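PDB 3KYZ: sensor protein PfeS, which serves as the membrane-bound histidine kinase of the PfeR/PfeS two-component system and may activate PfeR by phosphorylation, the chain here being its sensor domain. Local coordinates for residues A[97-103]-A[114-120]. Residue numbers count along the deposited sequence, not the author numbering.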
ATOM      1  N   GLU A  97      -8.356 -13.089   3.451  1.00 32.90           N
ATOM      2  CA  GLU A  97      -7.484 -13.574   2.389  1.00 29.91           C
ATOM      3  C   GLU A  97      -6.087 -13.665   2.969  1.00 23.25           C
ATOM      4  O   GLU A  97      -5.795 -13.050   3.998  1.00 24.10           O
ATOM      5  CB  GLU A  97      -7.484 -12.615   1.197  1.00 31.25           C
ATOM      6  CG  GLU A  97      -6.943 -11.232   1.535  1.00 33.87           C
ATOM      7  CD  GLU A  97      -6.950 -10.274   0.355  1.00 37.41           C
ATOM      8  OE1 GLU A  97      -6.518  -9.114   0.534  1.00 35.33           O
ATOM      9  OE2 GLU A  97      -7.381 -10.677  -0.748  1.00 42.03           O
ATOM     10  N   LEU A  98      -5.216 -14.432   2.325  1.00 19.42           N
ATOM     11  CA  LEU A  98      -3.836 -14.511   2.779  1.00 18.41           C
ATOM     12  C   LEU A  98      -3.151 -13.153   2.628  1.00 16.88           C
ATOM     13  O   LEU A  98      -3.375 -12.436   1.645  1.00 18.41           O
ATOM     14  CB  LEU A  98      -3.088 -15.614   2.025  1.00 18.37           C
ATOM     15  CG  LEU A  98      -3.529 -17.017   2.455  1.00 21.40           C
ATOM     16  CD1 LEU A  98      -3.170 -18.066   1.411  1.00 21.41           C
ATOM     17  CD2 LEU A  98      -2.936 -17.370   3.813  1.00 23.59           C
ATOM     18  N   PRO A  99      -2.314 -12.786   3.610  1.00 16.89           N
ATOM     19  CA  PRO A  99      -1.680 -11.460   3.592  1.00 16.89           C
ATOM     20  C   PRO A  99      -0.728 -11.267   2.413  1.00 13.91           C
ATOM     21  O   PRO A  99      -0.095 -12.226   1.956  1.00 14.73           O
ATOM     22  CB  PRO A  99      -0.856 -11.438   4.886  1.00 20.54           C
ATOM     23  CG  PRO A  99      -1.362 -12.557   5.712  1.00 22.11           C
ATOM     24  CD  PRO A  99      -1.956 -13.573   4.800  1.00 19.84           C
ATOM     25  N   TYR A 100      -0.626 -10.031   1.936  1.00 13.15           N
ATOM     26  CA  TYR A 100       0.417  -9.681   0.976  1.00 11.74           C
ATOM     27  C   TYR A 100       1.631  -9.207   1.751  1.00 11.26           C
ATOM     28  O   TYR A 100       1.540  -8.271   2.547  1.00 13.04           O
ATOM     29  CB  TYR A 100      -0.066  -8.611  -0.007  1.00 12.55           C
ATOM     30  CG  TYR A 100      -1.171  -9.130  -0.890  1.00 12.17           C
ATOM     31  CD1 TYR A 100      -0.881  -9.848  -2.044  1.00 14.09           C
ATOM     32  CD2 TYR A 100      -2.503  -8.918  -0.560  1.00 15.36           C
ATOM     33  CE1 TYR A 100      -1.887 -10.343  -2.848  1.00 13.97           C
ATOM     34  CE2 TYR A 100      -3.511  -9.404  -1.349  1.00 16.49           C
ATOM     35  CZ  TYR A 100      -3.201 -10.118  -2.495  1.00 14.53           C
ATOM     36  OH  TYR A 100      -4.209 -10.592  -3.283  1.00 18.41           O
ATOM     37  N   VAL A 101       2.757  -9.878   1.535  1.00 10.91           N
ATOM     38  CA  VAL A 101       3.972  -9.597   2.280  1.00 11.77           C
ATOM     39  C   VAL A 101       4.916  -8.730   1.453  1.00 11.44           C
ATOM     40  O   VAL A 101       5.208  -9.042   0.295  1.00 12.51           O
ATOM     41  CB  VAL A 101       4.679 -10.906   2.684  1.00 12.48           C
ATOM     42  CG1 VAL A 101       5.933 -10.611   3.500  1.00 13.27           C
ATOM     43  CG2 VAL A 101       3.717 -11.804   3.460  1.00 15.48           C
ATOM     44  N   SER A 102       5.364  -7.629   2.056  1.00 11.29           N
ATOM     45  CA  SER A 102       6.255  -6.665   1.423  1.00 11.14           C
ATOM     46  C   SER A 102       7.674  -6.880   1.933  1.00 10.55           C
ATOM     47  O   SER A 102       7.915  -6.850   3.144  1.00 11.88           O
ATOM     48  CB  SER A 102       5.809  -5.252   1.797  1.00 10.93           C
ATOM     49  OG  SER A 102       6.677  -4.264   1.275  1.00 12.40           O
ATOM     50  N   ILE A 103       8.610  -7.100   1.018  1.00 10.56           N
ATOM     51  CA  ILE A 103      10.001  -7.366   1.392  1.00 11.56           C
ATOM     52  C   ILE A 103      10.945  -6.510   0.548  1.00 11.12           C
ATOM     53  O   ILE A 103      11.100  -6.728  -0.658  1.00 12.03           O
ATOM     54  CB  ILE A 103      10.378  -8.856   1.218  1.00 12.17           C
ATOM     55  CG1 ILE A 103       9.297  -9.782   1.795  1.00 13.21           C
ATOM     56  CG2 ILE A 103      11.751  -9.129   1.848  1.00 13.70           C
ATOM     57  CD1 ILE A 103       9.423 -11.249   1.339  1.00 15.45           C
ATOM     58  N   LEU A 114      10.077  -6.920  -3.285  1.00 10.63           N
ATOM     59  CA  LEU A 114       9.323  -8.108  -3.646  1.00 10.79           C
ATOM     60  C   LEU A 114       8.020  -8.094  -2.858  1.00 10.77           C
ATOM     61  O   LEU A 114       8.017  -7.832  -1.650  1.00 13.10           O
ATOM     62  CB  LEU A 114      10.125  -9.366  -3.294  1.00 11.28           C
ATOM     63  CG  LEU A 114       9.381 -10.701  -3.431  1.00 13.59           C
ATOM     64  CD1 LEU A 114       9.008 -10.959  -4.875  1.00 14.82           C
ATOM     65  CD2 LEU A 114      10.228 -11.849  -2.893  1.00 14.79           C
ATOM     66  N   VAL A 115       6.909  -8.340  -3.547  1.00 10.26           N
ATOM     67  CA  VAL A 115       5.634  -8.570  -2.882  1.00 10.27           C
ATOM     68  C   VAL A 115       5.203 -10.004  -3.187  1.00 10.73           C
ATOM     69  O   VAL A 115       5.202 -10.434  -4.344  1.00 12.17           O
ATOM     70  CB  VAL A 115       4.550  -7.578  -3.346  1.00 10.77           C
ATOM     71  CG1 VAL A 115       3.210  -7.895  -2.665  1.00 12.62           C
ATOM     72  CG2 VAL A 115       4.980  -6.152  -3.041  1.00 11.60           C
ATOM     73  N   ILE A 116       4.864 -10.753  -2.147  1.00 11.56           N
ATOM     74  CA  ILE A 116       4.409 -12.124  -2.327  1.00 11.52           C
ATOM     75  C   ILE A 116       3.191 -12.357  -1.449  1.00 11.98           C
ATOM     76  O   ILE A 116       3.216 -12.042  -0.263  1.00 14.02           O
ATOM     77  CB  ILE A 116       5.543 -13.151  -2.034  1.00 11.93           C
ATOM     78  CG1 ILE A 116       5.069 -14.587  -2.278  1.00 13.79           C
ATOM     79  CG2 ILE A 116       6.104 -12.994  -0.617  1.00 14.81           C
ATOM     80  CD1 ILE A 116       6.232 -15.569  -2.407  1.00 16.16           C
ATOM     81  N   GLN A 117       2.113 -12.873  -2.028  1.00 12.22           N
ATOM     82  CA  GLN A 117       0.988 -13.266  -1.190  1.00 12.67           C
ATOM     83  C   GLN A 117       1.432 -14.506  -0.417  1.00 12.58           C
ATOM     84  O   GLN A 117       1.952 -15.456  -0.998  1.00 13.47           O
ATOM     85  CB  GLN A 117      -0.277 -13.562  -1.993  1.00 13.12           C
ATOM     86  CG  GLN A 117      -1.488 -13.757  -1.081  1.00 15.54           C
ATOM     87  CD  GLN A 117      -2.818 -13.705  -1.808  1.00 15.23           C
ATOM     88  OE1 GLN A 117      -2.900 -14.001  -2.998  1.00 17.05           O
ATOM     89  NE2 GLN A 117      -3.872 -13.320  -1.087  1.00 17.20           N
ATOM     90  N   LEU A 118       1.261 -14.482   0.897  1.00 12.37           N
ATOM     91  CA  LEU A 118       1.800 -15.547   1.741  1.00 14.10           C
ATOM     92  C   LEU A 118       1.298 -16.913   1.288  1.00 14.77           C
ATOM     93  O   LEU A 118       0.097 -17.117   1.184  1.00 15.10           O
ATOM     94  CB  LEU A 118       1.396 -15.323   3.200  1.00 15.87           C
ATOM     95  CG  LEU A 118       2.131 -16.218   4.196  1.00 16.72           C
ATOM     96  CD1 LEU A 118       3.594 -15.800   4.302  1.00 15.78           C
ATOM     97  CD2 LEU A 118       1.457 -16.162   5.550  1.00 20.57           C
ATOM     98  N   PRO A 119       2.215 -17.855   1.010  1.00 16.26           N
ATOM     99  CA  PRO A 119       1.757 -19.219   0.717  1.00 17.70           C
ATOM    100  C   PRO A 119       0.969 -19.800   1.889  1.00 19.86           C
ATOM    101  O   PRO A 119       1.349 -19.612   3.043  1.00 20.89           O
ATOM    102  CB  PRO A 119       3.066 -19.994   0.528  1.00 19.33           C
ATOM    103  CG  PRO A 119       4.033 -18.968   0.049  1.00 19.08           C
ATOM    104  CD  PRO A 119       3.668 -17.705   0.812  1.00 17.69           C
ATOM    105  N   GLU A 120      -0.114 -20.507   1.590  1.00 20.53           N
ATOM    106  CA  GLU A 120      -1.015 -20.993   2.628  1.00 24.39           C
ATOM    107  C   GLU A 120      -0.317 -21.837   3.698  1.00 25.43           C
ATOM    108  O   GLU A 120      -0.679 -21.789   4.877  1.00 26.14           O
ATOM    109  CB  GLU A 120      -2.166 -21.780   2.001  1.00 29.11           C
ATOM    110  CG  GLU A 120      -3.229 -22.220   2.991  1.00 37.86           C
ATOM    111  CD  GLU A 120      -4.274 -23.113   2.354  1.00 45.92           C
ATOM    112  OE1 GLU A 120      -4.000 -23.658   1.262  1.00 50.22           O
ATOM    113  OE2 GLU A 120      -5.364 -23.274   2.943  1.00 50.81           O
TER
HETATM  114  O   HOH W   1      -6.544 -13.370  -2.219  1.00 38.00           O
HETATM  115  O   HOH W   2      -3.916 -12.407  -5.153  1.00 32.25           O
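Gln117 lays its aliphatic CG over one face of the Tyr100 ring, 4.2 Å from the centroid, a CH-pi contact made possible because the two residues form a non-hydrogen-bonded antiparallel pair with CA atoms 4.2 Å apart. A long amide side chain suits this end of the strand, where it can span to the loop before strand 100-104: Gln117 NE2 donates to Leu98 O (2.9 Å), and two waters connect the amide to Glu97 OE2 and to Tyr100 OH. His79 stacks on the same tyrosine ring.

Backbone bonds close the strands in reciprocal pairs. Val101 N reaches Ile116 O at 2.9 Å and Ile116 N returns to Val101 O at 3.0 Å; Ile103 and Leu114 exchange two more, each 2.8 Å between N and O. Past the strand, Pro99 has no amide hydrogen to donate, but its carbonyl oxygen can still accept, so Leu118 N donates to Pro99 O at 2.8 Å.

Opposite the tyrosine, Val101, Ile103, Leu114 and Ile116 make an apolar face. Branched Val101 and Ile116 fit the extended backbone and meet at 4.2 Å (CB to CG2), while Ile103 CD1 touches Ile116 CG2, also at 4.2 Å. The side chains of Ile103 and Leu114 pack against helix 17-53, and Leu118 CD1 extends the apolar surface, meeting Val101 CG2 at 4.1 Å.

The two strands, 159° apart in direction, form a beta hairpin; its second strand pairs in turn with strand 57-60, making the antiparallel sheet that packs on the long N-terminal helix in this sensor domain of the Cache clan, predicted to lie in the periplasm.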